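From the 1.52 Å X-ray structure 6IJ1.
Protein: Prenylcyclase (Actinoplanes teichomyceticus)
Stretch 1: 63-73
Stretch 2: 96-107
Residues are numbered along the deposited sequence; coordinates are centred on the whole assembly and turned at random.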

ATOM      1  N   ALA A  63      12.288  15.383   4.882  1.00 20.96           N
ATOM      2  CA  ALA A  63      11.001  15.576   4.245  1.00 22.54           C
ATOM      3  C   ALA A  63       9.963  14.629   4.818  1.00 18.98           C
ATOM      4  O   ALA A  63       8.814  15.011   5.009  1.00 20.36           O
ATOM      5  N   GLY A  64      10.390  13.408   5.162  1.00 18.24           N
ATOM      6  CA  GLY A  64       9.452  12.464   5.777  1.00 18.62           C
ATOM      7  C   GLY A  64       9.019  12.897   7.169  1.00 19.33           C
ATOM      8  O   GLY A  64       7.842  12.792   7.537  1.00 19.51           O
ATOM      9  N   ARG A  65       9.969  13.461   7.950  1.00 19.11           N
ATOM     10  CA  ARG A  65       9.599  13.973   9.282  1.00 22.42           C
ATOM     11  C   ARG A  65       8.712  15.209   9.195  1.00 19.63           C
ATOM     12  O   ARG A  65       7.750  15.363   9.973  1.00 21.12           O
ATOM     13  N   ALA A  66       8.969  16.089   8.200  1.00 20.06           N
ATOM     14  CA  ALA A  66       8.091  17.230   7.981  1.00 22.27           C
ATOM     15  C   ALA A  66       6.664  16.772   7.664  1.00 22.51           C
ATOM     16  O   ALA A  66       5.682  17.352   8.128  1.00 23.31           O
ATOM     17  N   ALA A  67       6.533  15.702   6.868  1.00 19.55           N
ATOM     18  CA  ALA A  67       5.218  15.168   6.542  1.00 19.40           C
ATOM     19  C   ALA A  67       4.503  14.606   7.762  1.00 17.76           C
ATOM     20  O   ALA A  67       3.283  14.764   7.902  1.00 18.22           O
ATOM     21  N   MET A  68       5.232  13.898   8.642  1.00 17.83           N
ATOM     22  CA  MET A  68       4.609  13.439   9.874  1.00 17.21           C
ATOM     23  C   MET A  68       4.046  14.614  10.668  1.00 17.64           C
ATOM     24  O   MET A  68       2.907  14.553  11.135  1.00 18.83           O
ATOM     25  N   ASP A  69       4.832  15.707  10.772  1.00 20.08           N
ATOM     26  CA  ASP A  69       4.315  16.892  11.470  1.00 22.92           C
ATOM     27  C   ASP A  69       3.070  17.458  10.815  1.00 21.11           C
ATOM     28  O   ASP A  69       2.168  17.920  11.510  1.00 22.70           O
ATOM     29  N   LEU A  70       2.987  17.417   9.463  1.00 19.50           N
ATOM     30  CA  LEU A  70       1.786  17.892   8.779  1.00 21.68           C
ATOM     31  C   LEU A  70       0.578  16.996   9.015  1.00 18.76           C
ATOM     32  O   LEU A  70      -0.571  17.462   9.016  1.00 21.95           O
ATOM     33  N   LEU A  71       0.811  15.681   9.157  1.00 18.40           N
ATOM     34  CA  LEU A  71      -0.295  14.765   9.242  1.00 16.27           C
ATOM     35  C   LEU A  71      -0.963  14.774  10.606  1.00 15.97           C
ATOM     36  O   LEU A  71      -2.146  14.474  10.711  1.00 20.02           O
ATOM     37  N   VAL A  72      -0.197  14.985  11.680  1.00 18.54           N
ATOM     38  CA  VAL A  72      -0.806  14.864  13.012  1.00 18.79           C
ATOM     39  C   VAL A  72      -2.031  15.761  13.161  1.00 18.53           C
ATOM     40  O   VAL A  72      -3.098  15.257  13.576  1.00 19.85           O
ATOM     41  N   PRO A  73      -1.985  17.067  12.843  1.00 19.11           N
ATOM     42  CA  PRO A  73      -3.199  17.894  13.010  1.00 20.81           C
ATOM     43  C   PRO A  73      -4.337  17.559  12.075  1.00 25.70           C
ATOM     44  O   PRO A  73      -5.475  18.045  12.286  1.00 27.57           O
ATOM     45  N   TRP A  96      -1.435   3.794   7.284  1.00 12.97           N
ATOM     46  CA  TRP A  96      -0.199   4.368   6.764  1.00 12.57           C
ATOM     47  C   TRP A  96       0.341   5.503   7.648  1.00 13.55           C
ATOM     48  O   TRP A  96       1.553   5.651   7.753  1.00 14.09           O
ATOM     49  N   VAL A  97      -0.553   6.341   8.232  1.00 13.41           N
ATOM     50  CA  VAL A  97      -0.084   7.387   9.137  1.00 13.89           C
ATOM     51  C   VAL A  97       0.544   6.766  10.370  1.00 14.29           C
ATOM     52  O   VAL A  97       1.623   7.202  10.805  1.00 15.70           O
ATOM     53  N   LEU A  98      -0.134   5.791  10.975  1.00 13.66           N
ATOM     54  CA  LEU A  98       0.455   5.156  12.181  1.00 14.64           C
ATOM     55  C   LEU A  98       1.739   4.399  11.847  1.00 15.13           C
ATOM     56  O   LEU A  98       2.686   4.390  12.656  1.00 15.12           O
ATOM     57  N   ARG A  99       1.849   3.832  10.641  1.00 13.85           N
ATOM     58  CA  ARG A  99       3.123   3.229  10.248  1.00 13.91           C
ATOM     59  C   ARG A  99       4.248   4.247  10.179  1.00 14.37           C
ATOM     60  O   ARG A  99       5.370   3.955  10.606  1.00 15.16           O
ATOM     61  N   LEU A 100       3.989   5.436   9.626  1.00 14.04           N
ATOM     62  CA  LEU A 100       4.993   6.487   9.604  1.00 14.15           C
ATOM     63  C   LEU A 100       5.425   6.828  11.032  1.00 14.34           C
ATOM     64  O   LEU A 100       6.637   6.970  11.288  1.00 15.22           O
ATOM     65  N   ALA A 101       4.437   6.918  11.936  1.00 14.00           N
ATOM     66  CA  ALA A 101       4.778   7.164  13.340  1.00 15.41           C
ATOM     67  C   ALA A 101       5.651   6.068  13.916  1.00 16.14           C
ATOM     68  O   ALA A 101       6.621   6.370  14.629  1.00 16.63           O
ATOM     69  N   GLU A 102       5.353   4.799  13.627  1.00 14.54           N
ATOM     70  CA  GLU A 102       6.215   3.712  14.147  1.00 12.93           C
ATOM     71  C   GLU A 102       7.593   3.821  13.549  1.00 14.97           C
ATOM     72  O   GLU A 102       8.596   3.624  14.241  1.00 16.96           O
ATOM     73  N   LEU A 103       7.687   4.107  12.243  1.00 15.34           N
ATOM     74  CA  LEU A 103       9.022   4.200  11.636  1.00 15.54           C
ATOM     75  C   LEU A 103       9.845   5.317  12.273  1.00 18.62           C
ATOM     76  O   LEU A 103      11.071   5.206  12.343  1.00 21.27           O
ATOM     77  N   LEU A 104       9.187   6.369  12.755  1.00 16.71           N
ATOM     78  CA  LEU A 104       9.838   7.536  13.338  1.00 18.31           C
ATOM     79  C   LEU A 104       9.963   7.455  14.858  1.00 18.85           C
ATOM     80  O   LEU A 104      10.494   8.382  15.467  1.00 21.68           O
ATOM     81  N   GLY A 105       9.477   6.410  15.489  1.00 15.77           N
ATOM     82  CA  GLY A 105       9.534   6.283  16.946  1.00 16.53           C
ATOM     83  C   GLY A 105       8.553   7.150  17.681  1.00 23.46           C
ATOM     84  O   GLY A 105       8.757   7.432  18.873  1.00 22.26           O
ATOM     85  N   ARG A 106       7.507   7.623  16.999  1.00 18.35           N
ATOM     86  CA  ARG A 106       6.580   8.595  17.563  1.00 18.05           C
ATOM     87  C   ARG A 106       5.229   7.996  17.892  1.00 17.22           C
ATOM     88  O   ARG A 106       4.302   8.717  18.298  1.00 16.79           O
ATOM     89  N   SER A 107       5.070   6.669  17.756  1.00 15.75           N
ATOM     90  CA  SER A 107       3.755   6.060  17.909  1.00 16.02           C
ATOM     91  C   SER A 107       3.294   5.896  19.350  1.00 15.86           C
ATOM     92  O   SER A 107       2.147   5.493  19.543  1.00 15.46           O
TER

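The most unusual feature of this contact is its one salt bridge, whose arginine lies beyond the end of the second helix. Arg106 follows the Schellman motif at the end of the second helix. Gly105 makes that turn with positive phi, a conformation that favours glycine. Arg106 N then bonds back to Ala101 O at 2.8 Å, and the Arg106 CA-to-CB bond points toward the first stretch. With chi1 m, chi2 t and chi3 p, the side chain reaches Asp69. Arg106 NH1 donates to Asp69 OD1 at 2.9 Å, a hydrogen bond that is part of a salt bridge. Asp69 OD1 lies at the edge of the guanidinium, near its plane, as suits an N-H donor. The Asp69 CA-to-CB bond points sideways, but the end of the side chain, with chi1 m, comes nearer.

Two waters bind the Arg106 guanidinium. Water 2 accepts from Arg106 NH2 at 2.8 Å and donates to Asp69 OD1 at 3.2 Å, so it bridges the same pair. Water 1 accepts from Arg106 NH1 at 2.9 Å and gives a weak bond to Arg65 O at 3.4 Å. The guanidinium also meets apolar atoms: Met68 CG is 3.5 Å from Arg106 NH1, and Val72 CG2 is 4.2 Å from Arg106 NH2.

The rest of the contact is mainly apolar. The helix axes approach to 10.5 Å, with 129° between their directions. Met68 points toward the second helix and is the knob in a hole formed by Val97, Leu100, Ala101 and Leu104. Its chi1 is t and its chi2 is p; chi3, at -93°, lies between wells. The side chain touches the hole along its length. Met68 CB is 3.6 Å from Leu104 CD1. Met68 SD is 3.8 Å from Leu100 CG and 4.0 Å from Ala101 CB. Met68 CE reaches Val97 CG1 at 3.8 Å.

Leu71, with chi1 m and chi2 t, also points in. Leu71 CD1 is 3.8 Å from Leu100 CD2, and Leu71 CD2 is 4.3 Å from Val97 CG2. Val97 is t, and Leu100 is t at chi1 and p at chi2. Gly64 has no side chain, and its carbonyl lies near two leucines: Gly64 O is 4.3 Å from Leu100 CD2 and also 4.3 Å from Leu104 CD1.

Leu104 (m, t) also points toward the first stretch. Besides meeting Met68 and the Gly64 carbonyl, it places CD2 over one face of the Arg65 guanidinium, with Leu104 CD2 3.6 Å from Arg65 CZ. Arg65 is extended through chi2 and chi3, both t, and its CA-to-CB bond points sideways.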

ATOM      1  CB  ALA A  63      11.143  15.378   2.741  1.00 22.36           C
ATOM      2  CB  ARG A  65      10.877  14.265  10.089  1.00 21.20           C
ATOM      3  CG  ARG A  65      11.587  13.030  10.507  1.00 23.68           C
ATOM      4  CD  ARG A  65      13.020  13.298  11.015  1.00 29.72           C
ATOM      5  NE  ARG A  65      13.572  12.050  11.547  1.00 35.59           N
ATOM      6  CZ  ARG A  65      13.947  10.978  10.833  1.00 39.64           C
ATOM      7  NH1 ARG A  65      13.848  10.958   9.503  1.00 32.62           N
ATOM      8  NH2 ARG A  65      14.416   9.893  11.462  1.00 35.15           N
ATOM      9  CB  ALA A  66       8.684  18.094   6.866  1.00 24.05           C
ATOM     10  CB  ALA A  67       5.380  14.060   5.478  1.00 20.63           C
ATOM     11  CB  MET A  68       5.627  12.666  10.716  1.00 18.97           C
ATOM     12  CG  MET A  68       5.041  12.163  12.022  1.00 19.91           C
ATOM     13  SD  MET A  68       4.204  10.553  11.977  1.00 19.36           S
ATOM     14  CE  MET A  68       2.536  10.988  11.707  1.00 20.54           C
ATOM     15  CB  ASP A  69       5.366  17.996  11.515  1.00 21.49           C
ATOM     16  CG  ASP A  69       6.499  17.674  12.415  1.00 29.24           C
ATOM     17  OD1 ASP A  69       6.255  16.902  13.368  1.00 30.96           O
ATOM     18  OD2 ASP A  69       7.615  18.185  12.155  1.00 31.44           O
ATOM     19  CB  LEU A  70       2.030  17.960   7.255  1.00 22.95           C
ATOM     20  CG  LEU A  70       3.058  18.920   6.690  1.00 29.75           C
ATOM     21  CD1 LEU A  70       3.186  18.623   5.233  1.00 29.38           C
ATOM     22  CD2 LEU A  70       2.629  20.391   6.889  1.00 34.61           C
ATOM     23  CB  LEU A  71       0.208  13.358   8.929  1.00 16.80           C
ATOM     24  CG  LEU A  71       0.473  13.104   7.428  1.00 15.51           C
ATOM     25  CD1 LEU A  71       1.365  11.899   7.343  1.00 17.29           C
ATOM     26  CD2 LEU A  71      -0.914  12.892   6.706  1.00 19.42           C
ATOM     27  CB  VAL A  72       0.252  15.116  14.100  1.00 21.41           C
ATOM     28  CG1 VAL A  72      -0.424  15.222  15.490  1.00 22.67           C
ATOM     29  CG2 VAL A  72       1.286  13.978  14.140  1.00 20.73           C
ATOM     30  CB  PRO A  73      -2.692  19.309  12.765  1.00 24.15           C
ATOM     31  CG  PRO A  73      -1.390  19.202  12.139  1.00 24.23           C
ATOM     32  CD  PRO A  73      -0.816  17.873  12.483  1.00 18.92           C
ATOM     33  CB  TRP A  96      -0.324   4.893   5.302  1.00 14.37           C
ATOM     34  CG  TRP A  96      -0.583   3.771   4.344  1.00 14.16           C
ATOM     35  CD1 TRP A  96      -1.766   3.460   3.719  1.00 14.45           C
ATOM     36  CD2 TRP A  96       0.360   2.790   3.943  1.00 11.89           C
ATOM     37  NE1 TRP A  96      -1.615   2.303   2.970  1.00 13.54           N
ATOM     38  CE2 TRP A  96      -0.327   1.855   3.111  1.00 12.47           C
ATOM     39  CE3 TRP A  96       1.715   2.590   4.239  1.00 13.67           C
ATOM     40  CZ2 TRP A  96       0.302   0.750   2.560  1.00 13.50           C
ATOM     41  CZ3 TRP A  96       2.367   1.473   3.693  1.00 13.41           C
ATOM     42  CH2 TRP A  96       1.631   0.556   2.868  1.00 13.63           C
ATOM     43  CB  VAL A  97      -1.241   8.328   9.499  1.00 13.96           C
ATOM     44  CG1 VAL A  97      -0.688   9.398  10.484  1.00 15.73           C
ATOM     45  CG2 VAL A  97      -1.781   8.974   8.207  1.00 14.30           C
ATOM     46  CB  LEU A  98      -0.546   4.216  12.835  1.00 13.71           C
ATOM     47  CG  LEU A  98      -1.781   4.977  13.403  1.00 15.87           C
ATOM     48  CD1 LEU A  98      -2.938   4.084  13.655  1.00 16.51           C
ATOM     49  CD2 LEU A  98      -1.311   5.635  14.757  1.00 19.97           C
ATOM     50  CB  ARG A  99       2.957   2.537   8.889  1.00 13.71           C
ATOM     51  CG  ARG A  99       4.273   1.998   8.314  1.00 16.42           C
ATOM     52  CD  ARG A  99       3.988   1.153   7.086  1.00 15.91           C
ATOM     53  NE  ARG A  99       5.206   1.032   6.257  1.00 17.92           N
ATOM     54  CZ  ARG A  99       6.061   0.028   6.349  1.00 23.74           C
ATOM     55  NH1 ARG A  99       5.866  -0.948   7.248  1.00 23.79           N
ATOM     56  NH2 ARG A  99       7.110   0.029   5.536  1.00 23.50           N
ATOM     57  CB  LEU A 100       4.433   7.718   8.885  1.00 15.60           C
ATOM     58  CG  LEU A 100       5.410   8.892   8.781  1.00 15.23           C
ATOM     59  CD1 LEU A 100       6.705   8.583   8.032  1.00 16.04           C
ATOM     60  CD2 LEU A 100       4.615  10.017   8.110  1.00 16.64           C
ATOM     61  CB  ALA A 101       3.488   7.319  14.141  1.00 16.29           C
ATOM     62  CB  GLU A 102       5.571   2.339  13.855  1.00 15.12           C
ATOM     63  CG  GLU A 102       4.327   2.136  14.698  1.00 16.48           C
ATOM     64  CD  GLU A 102       3.870   0.670  14.847  1.00 16.90           C
ATOM     65  OE1 GLU A 102       4.429  -0.208  14.134  1.00 17.63           O
ATOM     66  OE2 GLU A 102       2.949   0.397  15.655  1.00 15.87           O
ATOM     67  CB  LEU A 103       8.904   4.432  10.118  1.00 18.80           C
ATOM     68  CG  LEU A 103       8.345   3.254   9.337  1.00 16.79           C
ATOM     69  CD1 LEU A 103       8.013   3.723   7.938  1.00 18.93           C
ATOM     70  CD2 LEU A 103       9.424   2.206   9.199  1.00 18.58           C
ATOM     71  CB  LEU A 104       9.057   8.802  12.963  1.00 18.06           C
ATOM     72  CG  LEU A 104       9.242   9.140  11.467  1.00 18.30           C
ATOM     73  CD1 LEU A 104       8.409  10.359  11.083  1.00 18.70           C
ATOM     74  CD2 LEU A 104      10.734   9.418  11.116  1.00 21.06           C
ATOM     75  CB  ARG A 106       6.394   9.757  16.585  1.00 18.31           C
ATOM     76  CG  ARG A 106       7.628  10.600  16.435  1.00 19.82           C
ATOM     77  CD  ARG A 106       7.292  11.847  15.621  1.00 23.12           C
ATOM     78  NE  ARG A 106       6.239  12.648  16.237  1.00 24.71           N
ATOM     79  CZ  ARG A 106       5.761  13.785  15.729  1.00 20.94           C
ATOM     80  NH1 ARG A 106       6.269  14.248  14.583  1.00 24.23           N
ATOM     81  NH2 ARG A 106       4.786  14.438  16.348  1.00 25.73           N
ATOM     82  CB  SER A 107       3.700   4.689  17.201  1.00 16.51           C
ATOM     83  OG  SER A 107       4.527   3.775  17.914  1.00 17.46           O
TER
HETATM   84  O   HOH W   1       8.541  13.796  12.917  1.00 35.18           O
HETATM   85  O   HOH W   2       3.939  17.039  15.582  1.00 39.47           O